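Local structure of EmGH1 (Erythrobacter marinus, 5Z87) at residues N181-C185 with V260-F265; P254-N259 with Y752-G757; Y673-A678 with Q778-I782; R680-L685 with R781-V785; L685-V691 with F743-D749. The protein is a family 3 glycoside hydrolase that probably cleaves beta-glucosidic bonds, releasing glucose from beta-linked sugars. One frame throughout, in Å; residues are numbered along the deposited sequence.

In the fold
Contact 1 lies within the N-terminal TIM-barrel domain and is the deepest of the five, about 10 Å from the centre of the chain. Contact 2, its centre about 13 Å away, shares helix 254-261 with it and ties this domain to the C-terminal fibronectin type III-like beta sandwich, 493 residues later. The last three contacts belong to that sandwich: their centres lie 10 to 15 Å apart. Contacts 3 and 4 overlap on strand 778-784, sharing Arg781 and Ile782, and contact 5 pairs strands 689-697 and 738-745 of the other sheet, which contact 3 reaches through strand 671-678; its Leu689 packs against Ile782. Helix 747-750 then leads directly from contact 5 into strand 752-753 of contact 2, linking sandwich to barrel.

Contact 1: N181-C185 with V260-F265; sequences NIDIC and VVLPPF
Ile182 lays its CD1 over one face of the Phe265 ring, 3.8 Å from the ring centroid and 15° off the normal, a CH-pi contact in which CD1 comes within 3.7 Å of Phe265 CD1. Chi1 near +60° with chi2 trans (pt) extends Ile182 this way, while the m rotamer of Phe265 brings its ring to meet it. Residues 181-185 form an irregular loop. Residues 260-265 run from the loosely bonded end of one helix through Leu262 into the next, which includes Pro263 and Pro264. The nearest CA pairs are Ile182 with Pro264 (6.5 Å) and Ile184 with Val261 (6.4 Å). Ile182 CB also meets Pro264 CB at 4.2 Å. Ile184, rotamer mm, sets its CD1 4.0 Å from Pro264 CG and 3.8 Å from Val260 O. In the TIM-barrel fold of the N-terminal domain, this joins the loop after strand 176-177 to the helices that follow the adjacent strand 229-235; Phe235 of that strand meets the Phe265 ring edge-to-face. A water bridges the two backbones, 2.7 Å from Ile182 O and 2.8 Å from Val261 O. Asn181 OD1 accepts from Asp183 N (3.0 Å), forming an Asx turn, and Asp183 OD2 hydrogen-bonds to His234, a residue lining the pocket that holds dithiothreitol.

Contact 2: P254-N259 with Y752-G757; sequences PVEMQN and YRDADG. With EDO (1,2-ethanediol), chain K.
This is an interdomain contact, where helix 254-261 of the barrel domain meets strand 752-753 and the following turn of the fibronectin type III-like domain. Val255 lies beside Ala755 (CA-CA 4.8 Å) and Gln258 beside Arg753 (6.0 Å). Asn259, chi1 m, holds the strand with its amide: OD1 accepts from Arg753 N (2.9 Å) and ND2 donates to Arg753 O (2.9 Å), while ND2 also donates to Val255 O one helical turn back (2.7 Å). Val255 packs CG1 on Tyr752 CE2 (4.1 Å) and CG2 on Ala755 CB (4.2 Å); Pro254 CB touches Ala755 CB at 3.7 Å. Residues 754-757 form a type I turn, closed by Gly757 N to Asp754 O (2.9 Å), with phi positive at Gly757. One water links Gln258 NE2 (3.0 Å) to Ala755 O (2.7 Å). At the helix start, Asp285 of the second subunit binds Val255 N and Glu256 N. Asn259 thus satisfies both backbone polar groups of Arg753, mimicking a strand neighbour across the domain boundary.

Contact 3: Y673-A678 with Q778-I782; sequences YGAPQA and QETRI
Both segments are extended and run side by side in the same direction, their end-to-end vectors only 1° apart, without pairing as strands. Ala675 lies nearest Gln778 (CA-CA 5.1 Å) and Pro676 nearest Glu779 (5.9 Å); beyond these the chains diverge enough for side chains to fill the space between them. Residues 673-678 belong to the edge strand of the sheet containing strand 689-697, and 778-782 to the sheet containing strand 764-771, so the contact closes one side of the fibronectin type III-like beta sandwich. Pro676, with a C-gamma endo ring, points that ring at the other strand: CD sits 3.3 Å from Gln778 O, CG 3.8 Å from Glu779 CA and 4.0 Å from Thr780 CG2. Thr780, chi1 t, also brings CG2 within 3.4 Å of Pro676 O. Ala675 CB meets Gln778 CB at 4.0 Å, and towards the interior Ala678 CB packs on Ile782 CG2 at 3.7 Å. A water fills the widening gap, accepting from Ala678 N at 3.0 Å and lying 2.7 Å from Thr780 OG1. The backbones bond within their own sheets, Gly674 and Gln677 to Ser694 and Ser692, and Thr780 and Ile782 to Ile768 and Ile766. Pro676 has no backbone N-H to offer, which is consistent with a seam held by apolar packing and a bridging water instead of a continuous ladder.

Contact 4: R680-L685 with R781-V785; sequences RASIGL and RITLV
A short parallel ladder adds strand 682-683 to the edge of strand 778-784, the chain's last strand, in the fibronectin type III-like sandwich. Ser682 pairs with Thr783 (CA-CA 4.7 Å) and Ile683 with Leu784 (5.3 Å). Bonds alternate as parallel strands require: Thr783 N donates to Ala681 O (3.1 Å), Ile683 N to Thr783 O (3.1 Å) and Val785 N to Ile683 O (2.8 Å), so Ile683 uses both its N-H and its carbonyl on this one strand. Thr783 O also receives a weak bond from Ser682 OG (3.5 Å). Ala681 O takes a second donor, a water at 2.5 Å that lies 3.1 Å from Thr783 OG1. Arg680 turns elsewhere, into a salt bridge with Asp687. On the buried face Ile683 CG1, chi1 p, packs on Leu784 CD2 (3.7 Å), with Phe750 of helix 747-750 touching both side chains; Leu685 CD2 meets Leu784 CB at 3.9 Å. The C-terminal carboxylate finishes the ladder: Val785 OXT accepts a weak bond from Leu685 N at 3.2 Å.

Contact 5: L685-V691 with F743-D749; sequences LQDRLRV and FELGPED
Two neighbouring strands of the three-stranded antiparallel sheet in the fibronectin type III-like domain pair here, just before the second turns into helix 747-750. Strands 689-691 and 743-745 run 149° apart in direction with axes 4.6 Å apart. Leu689 and Leu745 form a hydrogen-bonded pair, Leu689 N to Leu745 O 2.7 Å and Leu745 N to Leu689 O 2.8 Å; Val691 and Phe743 form the next, Val691 N to Phe743 O 2.9 Å and Phe743 N to Val691 O 2.8 Å. Between them Arg690 and Glu744 are a non-hydrogen-bonded pair. Arg688 clamps strand and helix together: NE bonds Glu744 OE1 (2.8 Å) and NH1 Glu748 OE2 (3.1 Å), a salt-bridge network, with the guanidinium face over Gly746 CA. Gly746 is the helix N-cap, and its N donates to Asp749 OD2 (2.9 Å). Pro747 CG rests 3.5 Å from Gln686 O. Leu689, Val691, Phe743 and Leu745 share one face, turned onto strands of the other sheet, as in the core of an immunoglobulin-like beta sandwich.

Contact 1: N181-C185 with V260-F265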
# COMPACT_ATOMS: atom_id res chain seq x y z
N ASN A 181 -11.98 2.13 -19.51
CA ASN A 181 -11.44 1.96 -18.16
C ASN A 181 -10.55 3.17 -17.90
O ASN A 181 -9.52 3.34 -18.56
CB ASN A 181 -10.68 0.65 -18.08
CG ASN A 181 -10.01 0.41 -16.72
OD1 ASN A 181 -9.40 1.31 -16.13
ND2 ASN A 181 -10.10 -0.83 -16.24
N ILE A 182 -10.93 4.01 -16.95
CA ILE A 182 -10.11 5.18 -16.66
C ILE A 182 -9.65 5.13 -15.21
O ILE A 182 -9.51 6.17 -14.56
CB ILE A 182 -10.85 6.48 -17.00
CG1 ILE A 182 -12.20 6.56 -16.27
CG2 ILE A 182 -11.07 6.54 -18.50
CD1 ILE A 182 -12.98 7.84 -16.61
N ASP A 183 -9.40 3.93 -14.71
CA ASP A 183 -8.72 3.75 -13.44
C ASP A 183 -7.26 4.21 -13.55
O ASP A 183 -6.71 4.37 -14.64
CB ASP A 183 -8.78 2.28 -12.99
CG ASP A 183 -10.22 1.77 -12.85
OD1 ASP A 183 -11.05 2.51 -12.25
OD2 ASP A 183 -10.54 0.66 -13.33
N ILE A 184 -6.64 4.42 -12.39
CA ILE A 184 -5.26 4.86 -12.29
C ILE A 184 -4.42 3.66 -11.91
O ILE A 184 -4.72 2.98 -10.91
CB ILE A 184 -5.11 5.98 -11.26
CG1 ILE A 184 -6.21 7.03 -11.44
CG2 ILE A 184 -3.72 6.61 -11.31
CD1 ILE A 184 -6.13 7.80 -12.76
N CYS A 185 -3.38 3.37 -12.69
CA CYS A 185 -2.50 2.23 -12.40
C CYS A 185 -1.40 2.70 -11.47
O CYS A 185 -0.35 3.16 -11.90
CB CYS A 185 -1.91 1.65 -13.68
SG CYS A 185 -0.83 0.18 -13.33
N VAL A 260 -6.27 12.77 -7.66
CA VAL A 260 -5.65 11.63 -8.35
C VAL A 260 -6.69 10.83 -9.12
O VAL A 260 -6.58 10.68 -10.34
CB VAL A 260 -4.89 10.71 -7.36
CG1 VAL A 260 -4.34 9.50 -8.09
CG2 VAL A 260 -3.78 11.45 -6.65
N VAL A 261 -7.69 10.31 -8.43
CA VAL A 261 -8.53 9.25 -8.98
C VAL A 261 -9.66 9.83 -9.83
O VAL A 261 -9.92 9.35 -10.94
CB VAL A 261 -9.07 8.39 -7.82
CG1 VAL A 261 -10.02 7.33 -8.33
CG2 VAL A 261 -7.90 7.76 -7.04
N LEU A 262 -10.33 10.86 -9.34
CA LEU A 262 -11.51 11.47 -9.95
C LEU A 262 -11.28 12.32 -11.21
O LEU A 262 -12.21 12.41 -12.02
CB LEU A 262 -12.25 12.34 -8.93
CG LEU A 262 -12.93 11.59 -7.78
CD1 LEU A 262 -13.65 12.58 -6.88
CD2 LEU A 262 -13.88 10.52 -8.31
N PRO A 263 -10.14 13.00 -11.39
CA PRO A 263 -10.05 13.98 -12.51
C PRO A 263 -10.40 13.39 -13.87
O PRO A 263 -11.04 14.08 -14.69
CB PRO A 263 -8.59 14.45 -12.45
CG PRO A 263 -8.25 14.34 -10.98
CD PRO A 263 -8.98 13.11 -10.48
N PRO A 264 -10.02 12.15 -14.18
CA PRO A 264 -10.47 11.60 -15.47
C PRO A 264 -11.97 11.38 -15.54
O PRO A 264 -12.58 11.62 -16.60
CB PRO A 264 -9.69 10.28 -15.60
CG PRO A 264 -9.17 9.98 -14.24
CD PRO A 264 -8.96 11.31 -13.58
N PHE A 265 -12.58 10.91 -14.46
CA PHE A 265 -14.04 10.80 -14.41
C PHE A 265 -14.68 12.18 -14.54
O PHE A 265 -15.64 12.36 -15.30
CB PHE A 265 -14.48 10.13 -13.12
CG PHE A 265 -14.28 8.64 -13.09
CD1 PHE A 265 -15.20 7.79 -13.69
CD2 PHE A 265 -13.18 8.09 -12.44
CE1 PHE A 265 -15.01 6.41 -13.66
CE2 PHE A 265 -12.98 6.71 -12.41
CZ PHE A 265 -13.90 5.87 -13.02
O HOH W 1 -9.63 6.71 -11.90

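Contact 2: P254-N259 with Y752-G757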
# COMPACT_ATOMS: atom_id res chain seq x y z
N PRO A 254 -9.82 11.82 0.93
CA PRO A 254 -10.68 12.66 0.08
C PRO A 254 -9.91 13.62 -0.82
O PRO A 254 -10.35 13.87 -1.95
CB PRO A 254 -11.56 13.41 1.09
CG PRO A 254 -10.83 13.29 2.41
CD PRO A 254 -10.14 11.96 2.36
N VAL A 255 -8.77 14.15 -0.38
CA VAL A 255 -8.02 15.05 -1.26
C VAL A 255 -7.34 14.26 -2.36
O VAL A 255 -7.37 14.65 -3.54
CB VAL A 255 -7.02 15.88 -0.44
CG1 VAL A 255 -6.23 16.78 -1.36
CG2 VAL A 255 -7.77 16.71 0.60
N GLU A 256 -6.72 13.13 -2.01
CA GLU A 256 -6.19 12.21 -3.01
C GLU A 256 -7.28 11.83 -4.02
O GLU A 256 -7.06 11.89 -5.24
CB GLU A 256 -5.63 10.97 -2.31
CG GLU A 256 -5.09 9.90 -3.25
CD GLU A 256 -4.74 8.60 -2.53
OE1 GLU A 256 -5.15 8.44 -1.37
OE2 GLU A 256 -4.06 7.74 -3.13
N MET A 257 -8.47 11.47 -3.53
CA MET A 257 -9.57 11.11 -4.43
C MET A 257 -9.90 12.24 -5.40
O MET A 257 -10.10 12.01 -6.60
CB MET A 257 -10.79 10.72 -3.61
CG MET A 257 -12.02 10.45 -4.44
SD MET A 257 -11.96 8.92 -5.41
CE MET A 257 -12.13 7.68 -4.15
N GLN A 258 -9.91 13.48 -4.91
CA GLN A 258 -10.25 14.63 -5.74
C GLN A 258 -9.17 14.95 -6.78
O GLN A 258 -9.50 15.42 -7.87
CB GLN A 258 -10.50 15.86 -4.86
CG GLN A 258 -11.90 15.88 -4.21
CD GLN A 258 -13.01 16.14 -5.23
OE1 GLN A 258 -12.77 16.73 -6.28
NE2 GLN A 258 -14.22 15.70 -4.92
N ASN A 259 -7.90 14.71 -6.46
CA ASN A 259 -6.82 15.15 -7.34
C ASN A 259 -6.08 14.03 -8.06
O ASN A 259 -5.31 14.33 -8.98
CB ASN A 259 -5.81 16.00 -6.55
CG ASN A 259 -6.46 17.21 -5.91
OD1 ASN A 259 -6.52 18.26 -6.52
ND2 ASN A 259 -6.94 17.06 -4.68
N TYR A 752 -5.33 23.07 -6.44
CA TYR A 752 -5.73 21.70 -6.17
C TYR A 752 -7.09 21.75 -5.50
O TYR A 752 -7.49 22.78 -4.96
CB TYR A 752 -4.70 20.97 -5.30
CG TYR A 752 -4.77 21.32 -3.83
CD1 TYR A 752 -4.21 22.50 -3.35
CD2 TYR A 752 -5.39 20.48 -2.93
CE1 TYR A 752 -4.29 22.82 -1.99
CE2 TYR A 752 -5.47 20.79 -1.59
CZ TYR A 752 -4.92 21.95 -1.12
OH TYR A 752 -5.02 22.22 0.23
N ARG A 753 -7.80 20.62 -5.54
CA ARG A 753 -9.15 20.53 -5.00
C ARG A 753 -9.12 20.06 -3.56
O ARG A 753 -8.39 19.12 -3.22
CB ARG A 753 -9.99 19.58 -5.85
CG ARG A 753 -10.15 20.09 -7.28
CD ARG A 753 -11.32 19.42 -7.98
NE ARG A 753 -11.42 19.92 -9.34
CZ ARG A 753 -12.18 20.95 -9.70
NH1 ARG A 753 -12.93 21.57 -8.80
NH2 ARG A 753 -12.19 21.36 -10.96
N ASP A 754 -9.90 20.72 -2.70
CA ASP A 754 -9.98 20.32 -1.29
C ASP A 754 -10.86 19.08 -1.16
O ASP A 754 -11.34 18.52 -2.15
CB ASP A 754 -10.45 21.48 -0.41
CG ASP A 754 -11.92 21.87 -0.63
OD1 ASP A 754 -12.76 21.06 -1.10
OD2 ASP A 754 -12.25 23.02 -0.29
N ALA A 755 -11.12 18.64 0.08
CA ALA A 755 -11.85 17.40 0.28
C ALA A 755 -13.28 17.48 -0.24
O ALA A 755 -13.90 16.43 -0.47
CB ALA A 755 -11.84 17.01 1.76
N ASP A 756 -13.81 18.68 -0.46
CA ASP A 756 -15.15 18.87 -0.99
C ASP A 756 -15.19 19.07 -2.50
O ASP A 756 -16.28 19.16 -3.07
CB ASP A 756 -15.83 20.07 -0.31
CG ASP A 756 -15.84 19.94 1.19
OD1 ASP A 756 -16.08 18.82 1.69
OD2 ASP A 756 -15.61 20.97 1.88
N GLY A 757 -14.03 19.13 -3.17
CA GLY A 757 -13.99 19.37 -4.60
C GLY A 757 -13.80 20.82 -5.00
O GLY A 757 -13.85 21.13 -6.20
C1 EDO K . -17.15 20.65 -6.84
O1 EDO K . -17.05 20.98 -5.46
C2 EDO K . -17.68 21.87 -7.59
O2 EDO K . -16.58 22.65 -8.10
O HOH W 2 -13.49 13.54 -1.95
O HOH W 3 -15.51 15.19 -2.22

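Contact 3: Y673-A678 with Q778-I782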
# COMPACT_ATOMS: atom_id res chain seq x y z
N TYR A 673 16.90 20.10 -25.53
CA TYR A 673 15.80 20.85 -24.94
C TYR A 673 16.31 22.14 -24.33
O TYR A 673 17.30 22.12 -23.59
CB TYR A 673 15.10 20.03 -23.85
CG TYR A 673 14.14 19.00 -24.37
CD1 TYR A 673 14.60 17.88 -25.07
CD2 TYR A 673 12.78 19.13 -24.16
CE1 TYR A 673 13.71 16.93 -25.54
CE2 TYR A 673 11.89 18.19 -24.62
CZ TYR A 673 12.35 17.10 -25.32
OH TYR A 673 11.44 16.19 -25.77
N GLY A 674 15.62 23.24 -24.61
CA GLY A 674 15.80 24.43 -23.81
C GLY A 674 14.99 24.36 -22.53
O GLY A 674 14.23 23.43 -22.29
N ALA A 675 15.19 25.37 -21.68
CA ALA A 675 14.44 25.50 -20.43
C ALA A 675 13.05 26.04 -20.72
O ALA A 675 12.86 26.77 -21.70
CB ALA A 675 15.16 26.44 -19.45
N PRO A 676 12.06 25.71 -19.89
CA PRO A 676 10.74 26.34 -20.06
C PRO A 676 10.85 27.84 -19.81
O PRO A 676 11.58 28.29 -18.92
CB PRO A 676 9.87 25.65 -19.01
CG PRO A 676 10.87 25.16 -17.96
CD PRO A 676 12.08 24.75 -18.78
N GLN A 677 10.15 28.61 -20.64
CA GLN A 677 10.13 30.06 -20.55
C GLN A 677 8.69 30.49 -20.33
O GLN A 677 7.82 30.24 -21.18
CB GLN A 677 10.68 30.71 -21.83
CG GLN A 677 12.07 30.27 -22.23
CD GLN A 677 12.79 31.33 -23.06
OE1 GLN A 677 13.09 31.13 -24.24
NE2 GLN A 677 13.07 32.47 -22.43
N ALA A 678 8.43 31.13 -19.20
CA ALA A 678 7.11 31.67 -18.92
C ALA A 678 7.06 33.10 -19.44
O ALA A 678 8.04 33.84 -19.36
CB ALA A 678 6.79 31.64 -17.42
N GLN A 778 14.40 20.78 -17.11
CA GLN A 778 14.85 22.09 -16.68
C GLN A 778 13.64 22.87 -16.20
O GLN A 778 12.49 22.47 -16.44
CB GLN A 778 15.58 22.83 -17.81
CG GLN A 778 16.82 22.12 -18.31
CD GLN A 778 17.57 22.93 -19.37
OE1 GLN A 778 17.25 22.85 -20.56
NE2 GLN A 778 18.54 23.71 -18.95
N GLU A 779 13.88 23.97 -15.50
CA GLU A 779 12.79 24.59 -14.76
C GLU A 779 12.90 26.10 -14.79
O GLU A 779 13.93 26.68 -15.11
CB GLU A 779 12.75 24.08 -13.31
CG GLU A 779 14.06 24.22 -12.55
CD GLU A 779 13.93 23.81 -11.08
OE1 GLU A 779 14.03 24.71 -10.21
OE2 GLU A 779 13.72 22.61 -10.79
N THR A 780 11.77 26.73 -14.46
CA THR A 780 11.67 28.16 -14.24
C THR A 780 10.63 28.36 -13.16
O THR A 780 9.84 27.47 -12.87
CB THR A 780 11.29 28.90 -15.53
OG1 THR A 780 11.36 30.31 -15.31
CG2 THR A 780 9.86 28.51 -15.97
N ARG A 781 10.64 29.54 -12.54
CA ARG A 781 9.80 29.78 -11.37
C ARG A 781 8.91 30.99 -11.60
O ARG A 781 9.39 32.06 -11.99
CB ARG A 781 10.66 29.99 -10.13
CG ARG A 781 11.26 28.72 -9.64
CD ARG A 781 12.29 28.99 -8.57
NE ARG A 781 12.42 27.83 -7.70
CZ ARG A 781 13.06 26.73 -8.04
NH1 ARG A 781 13.64 26.64 -9.23
NH2 ARG A 781 13.13 25.71 -7.19
N ILE A 782 7.63 30.84 -11.31
CA ILE A 782 6.69 31.95 -11.33
C ILE A 782 6.07 32.09 -9.95
O ILE A 782 6.13 31.19 -9.10
CB ILE A 782 5.61 31.76 -12.41
CG1 ILE A 782 4.77 30.52 -12.08
CG2 ILE A 782 6.25 31.66 -13.79
CD1 ILE A 782 3.28 30.77 -12.11
O HOH W 4 10.59 31.96 -17.37

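Contact 4: R680-L685 with R781-V785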
# COMPACT_ATOMS: atom_id res chain seq x y z
N ARG A 680 5.39 35.57 -18.24
CA ARG A 680 5.42 36.52 -17.14
C ARG A 680 6.03 35.85 -15.93
O ARG A 680 5.84 34.65 -15.71
CB ARG A 680 4.01 37.03 -16.75
CG ARG A 680 3.31 37.90 -17.77
CD ARG A 680 2.30 38.79 -17.06
NE ARG A 680 1.05 38.09 -16.78
CZ ARG A 680 0.17 38.45 -15.85
NH1 ARG A 680 0.41 39.51 -15.08
NH2 ARG A 680 -0.95 37.75 -15.68
N ALA A 681 6.75 36.63 -15.12
CA ALA A 681 7.31 36.10 -13.89
C ALA A 681 6.27 36.04 -12.77
O ALA A 681 6.43 35.23 -11.85
CB ALA A 681 8.51 36.94 -13.44
N SER A 682 5.22 36.85 -12.85
CA SER A 682 4.23 36.92 -11.80
C SER A 682 2.85 37.15 -12.41
O SER A 682 2.68 38.05 -13.24
CB SER A 682 4.57 38.04 -10.82
OG SER A 682 3.73 37.98 -9.69
N ILE A 683 1.87 36.35 -11.99
CA ILE A 683 0.51 36.43 -12.50
C ILE A 683 -0.47 36.42 -11.33
O ILE A 683 -0.11 36.13 -10.19
CB ILE A 683 0.18 35.28 -13.48
CG1 ILE A 683 0.13 33.95 -12.71
CG2 ILE A 683 1.18 35.25 -14.62
CD1 ILE A 683 -0.30 32.75 -13.52
N GLY A 684 -1.73 36.74 -11.64
CA GLY A 684 -2.77 36.69 -10.63
C GLY A 684 -3.36 35.30 -10.47
O GLY A 684 -3.22 34.44 -11.35
N LEU A 685 -4.05 35.08 -9.38
CA LEU A 685 -4.57 33.78 -9.04
C LEU A 685 -5.47 33.20 -10.08
O LEU A 685 -5.53 32.04 -10.22
CB LEU A 685 -5.27 33.80 -7.70
CG LEU A 685 -4.56 34.24 -6.45
CD1 LEU A 685 -5.46 34.12 -5.28
CD2 LEU A 685 -3.27 33.52 -6.20
N ARG A 781 10.64 29.54 -12.54
CA ARG A 781 9.80 29.78 -11.37
C ARG A 781 8.91 30.99 -11.60
O ARG A 781 9.39 32.06 -11.99
CB ARG A 781 10.66 29.99 -10.13
CG ARG A 781 11.26 28.72 -9.64
CD ARG A 781 12.29 28.99 -8.57
NE ARG A 781 12.42 27.83 -7.70
CZ ARG A 781 13.06 26.73 -8.04
NH1 ARG A 781 13.64 26.64 -9.23
NH2 ARG A 781 13.13 25.71 -7.19
N ILE A 782 7.63 30.84 -11.31
CA ILE A 782 6.69 31.95 -11.33
C ILE A 782 6.07 32.09 -9.95
O ILE A 782 6.13 31.19 -9.10
CB ILE A 782 5.61 31.76 -12.41
CG1 ILE A 782 4.77 30.52 -12.08
CG2 ILE A 782 6.25 31.66 -13.79
CD1 ILE A 782 3.28 30.77 -12.11
N THR A 783 5.46 33.26 -9.73
CA THR A 783 4.76 33.57 -8.48
C THR A 783 3.30 33.85 -8.79
O THR A 783 2.99 34.60 -9.72
CB THR A 783 5.40 34.77 -7.79
OG1 THR A 783 6.75 34.44 -7.44
CG2 THR A 783 4.65 35.14 -6.52
N LEU A 784 2.41 33.23 -8.03
CA LEU A 784 1.00 33.58 -8.05
C LEU A 784 0.75 34.65 -7.00
O LEU A 784 1.22 34.52 -5.86
CB LEU A 784 0.11 32.36 -7.78
CG LEU A 784 0.35 31.09 -8.60
CD1 LEU A 784 -0.62 29.98 -8.20
CD2 LEU A 784 0.26 31.37 -10.09
N VAL A 785 0.03 35.70 -7.38
CA VAL A 785 -0.27 36.81 -6.49
C VAL A 785 -1.78 36.98 -6.32
O VAL A 785 -2.27 37.13 -5.20
CB VAL A 785 0.36 38.12 -6.98
CG1 VAL A 785 -0.05 39.26 -6.08
CG2 VAL A 785 1.87 37.99 -7.01
OXT VAL A 785 -2.53 36.97 -7.29
O HOH W 5 8.10 35.52 -9.99

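Contact 5: L685-V691 with F743-D749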
# COMPACT_ATOMS: atom_id res chain seq x y z
N LEU A 685 -4.05 35.08 -9.38
CA LEU A 685 -4.57 33.78 -9.04
C LEU A 685 -5.47 33.20 -10.08
O LEU A 685 -5.53 32.04 -10.22
CB LEU A 685 -5.27 33.80 -7.70
CG LEU A 685 -4.56 34.24 -6.45
CD1 LEU A 685 -5.46 34.12 -5.28
CD2 LEU A 685 -3.27 33.52 -6.20
N GLN A 686 -6.19 34.01 -10.78
CA GLN A 686 -7.10 33.50 -11.80
C GLN A 686 -6.55 33.59 -13.22
O GLN A 686 -7.25 33.22 -14.16
CB GLN A 686 -8.44 34.22 -11.71
CG GLN A 686 -9.20 33.87 -10.43
CD GLN A 686 -9.33 32.36 -10.22
OE1 GLN A 686 -9.73 31.62 -11.13
NE2 GLN A 686 -8.99 31.89 -9.02
N ASP A 687 -5.31 34.04 -13.39
CA ASP A 687 -4.75 34.22 -14.73
C ASP A 687 -4.30 32.91 -15.34
O ASP A 687 -3.96 31.95 -14.64
CB ASP A 687 -3.55 35.17 -14.69
CG ASP A 687 -3.94 36.57 -14.32
OD1 ASP A 687 -5.15 36.85 -14.31
OD2 ASP A 687 -3.03 37.38 -14.03
N ARG A 688 -4.31 32.88 -16.67
CA ARG A 688 -3.64 31.84 -17.44
C ARG A 688 -2.24 32.32 -17.83
O ARG A 688 -1.98 33.52 -17.92
CB ARG A 688 -4.45 31.48 -18.68
CG ARG A 688 -5.87 31.04 -18.36
CD ARG A 688 -6.54 30.37 -19.53
NE ARG A 688 -5.91 29.11 -19.90
CZ ARG A 688 -6.10 27.95 -19.28
NH1 ARG A 688 -6.91 27.88 -18.23
NH2 ARG A 688 -5.48 26.86 -19.71
N LEU A 689 -1.34 31.36 -18.08
CA LEU A 689 0.06 31.66 -18.33
C LEU A 689 0.55 30.85 -19.52
O LEU A 689 0.37 29.63 -19.58
CB LEU A 689 0.92 31.33 -17.10
CG LEU A 689 2.43 31.54 -17.27
CD1 LEU A 689 2.75 33.03 -17.29
CD2 LEU A 689 3.19 30.85 -16.15
N ARG A 690 1.19 31.53 -20.46
CA ARG A 690 1.81 30.84 -21.58
C ARG A 690 3.24 30.45 -21.23
O ARG A 690 3.98 31.23 -20.61
CB ARG A 690 1.77 31.72 -22.83
CG ARG A 690 0.35 32.12 -23.21
CD ARG A 690 0.25 32.46 -24.68
NE ARG A 690 0.84 33.76 -24.95
CZ ARG A 690 0.77 34.39 -26.12
NH1 ARG A 690 0.13 33.83 -27.14
NH2 ARG A 690 1.34 35.58 -26.26
N VAL A 691 3.63 29.24 -21.61
CA VAL A 691 4.98 28.73 -21.40
C VAL A 691 5.44 28.06 -22.68
O VAL A 691 4.70 27.28 -23.29
CB VAL A 691 5.03 27.75 -20.21
CG1 VAL A 691 6.42 27.15 -20.08
CG2 VAL A 691 4.63 28.45 -18.92
N PHE A 743 2.65 25.87 -24.48
CA PHE A 743 1.69 25.37 -23.50
C PHE A 743 0.98 26.55 -22.84
O PHE A 743 1.48 27.68 -22.80
CB PHE A 743 2.36 24.52 -22.41
CG PHE A 743 3.07 23.30 -22.92
CD1 PHE A 743 2.37 22.14 -23.17
CD2 PHE A 743 4.44 23.31 -23.12
CE1 PHE A 743 3.02 21.00 -23.62
CE2 PHE A 743 5.09 22.18 -23.57
CZ PHE A 743 4.38 21.02 -23.82
N GLU A 744 -0.19 26.27 -22.28
CA GLU A 744 -0.87 27.29 -21.49
C GLU A 744 -1.40 26.65 -20.22
O GLU A 744 -2.07 25.62 -20.27
CB GLU A 744 -2.01 27.96 -22.28
CG GLU A 744 -2.42 29.31 -21.67
CD GLU A 744 -3.43 30.09 -22.52
OE1 GLU A 744 -4.62 30.08 -22.17
OE2 GLU A 744 -3.03 30.72 -23.52
N LEU A 745 -1.10 27.27 -19.08
CA LEU A 745 -1.52 26.80 -17.78
C LEU A 745 -2.47 27.80 -17.14
O LEU A 745 -2.43 28.99 -17.44
CB LEU A 745 -0.30 26.57 -16.87
CG LEU A 745 0.58 25.42 -17.34
CD1 LEU A 745 1.83 25.35 -16.51
CD2 LEU A 745 -0.22 24.15 -17.23
N GLY A 746 -3.33 27.30 -16.26
CA GLY A 746 -4.24 28.17 -15.54
C GLY A 746 -4.57 27.69 -14.13
O GLY A 746 -3.93 26.79 -13.59
N PRO A 747 -5.59 28.31 -13.53
CA PRO A 747 -5.97 27.98 -12.15
C PRO A 747 -6.19 26.50 -11.89
O PRO A 747 -5.83 26.00 -10.82
CB PRO A 747 -7.28 28.76 -11.95
CG PRO A 747 -7.19 29.90 -12.92
CD PRO A 747 -6.47 29.34 -14.12
N GLU A 748 -6.83 25.80 -12.82
CA GLU A 748 -7.07 24.38 -12.67
C GLU A 748 -5.77 23.60 -12.68
O GLU A 748 -5.74 22.45 -12.22
CB GLU A 748 -7.99 23.86 -13.77
CG GLU A 748 -7.31 23.72 -15.14
CD GLU A 748 -7.30 25.02 -15.99
OE1 GLU A 748 -7.45 26.13 -15.42
OE2 GLU A 748 -7.13 24.90 -17.24
N ASP A 749 -4.69 24.19 -13.17
CA ASP A 749 -3.39 23.54 -13.21
C ASP A 749 -2.56 23.85 -11.97
O ASP A 749 -1.91 22.96 -11.42
CB ASP A 749 -2.63 23.96 -14.46
CG ASP A 749 -3.35 23.56 -15.73
OD1 ASP A 749 -3.64 22.35 -15.88
OD2 ASP A 749 -3.66 24.45 -16.55